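Local structure of dihydroxyacetone kinase (Citrobacter freundii, 1UN8) at residues A52-G57 with L74-C79. The protein catalyses the ATP-dependent phosphorylation of dihydroxyacetone to dihydroxyacetone phosphate, using a divalent metal ion, magnesium or calcium. Sequence-based numbering, arbitrary orientation.
Sequences AVISGG and LTAAVC
Strands 52-57 and 76-79 run parallel, 22° apart, with Ser55 at the centre of the pairing: its N donates to Ala76 O, and its O accepts from Val78 N at 2.7 Å. Gly57 N continues the pattern to Val78 O. Before the second strand begins, Thr75 N bonds Val53 O at 2.8 Å in a nearly straight line. The threonine side chain supplies the other half of this grip. Its OG1 lies anti to its own carbonyl carbon (chi1 -67°) and takes the N-H of Val53 at 3.1 Å. Val53 is thus held at both its N and its O by one residue. Gly56 has a positive phi, 139°, a backbone shape suited to glycine, and its CA makes a CA-H...O contact with Val78 O at 3.1 Å.

Ile54, Ala76 and Val78 share one face of the sheet. Ile54 turns CG1 to Ala76 CB and CG2 to Val78 CG2, the latter at 3.8 Å. On the side of Ser55, Leu74 reaches over from the loop. Its CD1 meets Val53 CG1, and the two side chains cross at about a right angle. Its CD2 rests on Ser55 CB at 3.6 Å. Ser55 OG is hydrogen-bonded to Ile107 O of the neighbouring strand 104-109.

The pair lies inside the mixed sheet of the DhaK region, between strands 104-109 and 40-43. Helix 88-98 covers Ile54 and Val78, while helix 155-167 covers Val53, Ser55 and Leu74. The strand of Gly57 carries on to Ser59, and Gly58 to His61 bind the substrate; Gly57 lies beside Asp114, another substrate-binding residue.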
loop_
_atom_site.group_PDB
_atom_site.type_symbol
_atom_site.label_atom_id
_atom_site.label_comp_id
_atom_site.label_asym_id
_atom_site.label_seq_id
_atom_site.Cartn_x
_atom_site.Cartn_y
_atom_site.Cartn_z
ATOM N N ALA A 52 -9.583 -30.079 -0.727
ATOM C CA ALA A 52 -8.805 -29.024 -0.107
ATOM C C ALA A 52 -7.864 -28.373 -1.127
ATOM O O ALA A 52 -7.238 -29.058 -1.942
ATOM C CB ALA A 52 -7.997 -29.596 1.059
ATOM N N VAL A 53 -7.779 -27.048 -1.087
ATOM C CA VAL A 53 -6.885 -26.312 -1.974
ATOM C C VAL A 53 -5.835 -25.624 -1.094
ATOM O O VAL A 53 -6.106 -24.575 -0.494
ATOM C CB VAL A 53 -7.650 -25.239 -2.780
ATOM C CG1 VAL A 53 -6.716 -24.514 -3.733
ATOM C CG2 VAL A 53 -8.800 -25.877 -3.550
ATOM N N ILE A 54 -4.639 -26.191 -1.016
ATOM C CA ILE A 54 -3.564 -25.647 -0.175
ATOM C C ILE A 54 -2.554 -24.844 -0.996
ATOM O O ILE A 54 -2.268 -25.188 -2.156
ATOM C CB ILE A 54 -2.800 -26.766 0.558
ATOM C CG1 ILE A 54 -3.628 -27.298 1.729
ATOM C CG2 ILE A 54 -1.448 -26.261 1.037
ATOM C CD1 ILE A 54 -3.063 -28.554 2.356
ATOM N N SER A 55 -2.024 -23.786 -0.395
ATOM C CA SER A 55 -1.013 -22.985 -1.060
ATOM C C SER A 55 0.004 -22.494 -0.039
ATOM O O SER A 55 0.071 -22.997 1.088
ATOM C CB SER A 55 -1.643 -21.796 -1.777
ATOM O OG SER A 55 -0.723 -21.201 -2.675
ATOM N N GLY A 56 0.790 -21.497 -0.435
ATOM C CA GLY A 56 1.793 -20.969 0.468
ATOM C C GLY A 56 3.105 -20.678 -0.226
ATOM O O GLY A 56 3.139 -20.380 -1.429
ATOM N N GLY A 57 4.185 -20.753 0.545
ATOM C CA GLY A 57 5.505 -20.460 0.025
ATOM C C GLY A 57 6.154 -19.456 0.962
ATOM O O GLY A 57 5.641 -19.208 2.059
ATOM N N LEU A 74 -8.615 -20.578 -1.033
ATOM C CA LEU A 74 -7.689 -21.392 -0.260
ATOM C C LEU A 74 -8.245 -22.012 1.009
ATOM O O LEU A 74 -8.997 -21.375 1.743
ATOM C CB LEU A 74 -6.446 -20.564 0.065
ATOM C CG LEU A 74 -5.209 -20.836 -0.801
ATOM C CD1 LEU A 74 -5.604 -21.112 -2.244
ATOM C CD2 LEU A 74 -4.266 -19.643 -0.701
ATOM N N THR A 75 -7.866 -23.265 1.254
ATOM C CA THR A 75 -8.296 -24.001 2.441
ATOM C C THR A 75 -7.288 -23.739 3.542
ATOM O O THR A 75 -7.638 -23.622 4.709
ATOM C CB THR A 75 -8.360 -25.520 2.174
ATOM O OG1 THR A 75 -9.410 -25.795 1.239
ATOM C CG2 THR A 75 -8.616 -26.285 3.462
ATOM N N ALA A 76 -6.023 -23.642 3.156
ATOM C CA ALA A 76 -4.950 -23.383 4.100
ATOM C C ALA A 76 -3.767 -22.806 3.339
ATOM O O ALA A 76 -3.708 -22.893 2.115
ATOM C CB ALA A 76 -4.546 -24.680 4.796
ATOM N N ALA A 77 -2.828 -22.212 4.069
ATOM C CA ALA A 77 -1.631 -21.631 3.461
ATOM C C ALA A 77 -0.442 -21.998 4.333
ATOM O O ALA A 77 -0.501 -21.885 5.559
ATOM C CB ALA A 77 -1.768 -20.093 3.347
ATOM N N VAL A 78 0.636 -22.454 3.705
ATOM C CA VAL A 78 1.818 -22.830 4.461
ATOM C C VAL A 78 2.812 -21.684 4.290
ATOM O O VAL A 78 3.302 -21.439 3.181
ATOM C CB VAL A 78 2.419 -24.143 3.922
ATOM C CG1 VAL A 78 3.232 -24.828 5.008
ATOM C CG2 VAL A 78 1.308 -25.050 3.395
ATOM N N CYS A 79 3.093 -20.995 5.397
ATOM C CA CYS A 79 3.980 -19.836 5.416
ATOM C C CYS A 79 5.427 -20.102 5.819
ATOM O O CYS A 79 5.707 -20.504 6.958
ATOM C CB CYS A 79 3.395 -18.771 6.342
ATOM S SG CYS A 79 1.638 -18.436 6.042
#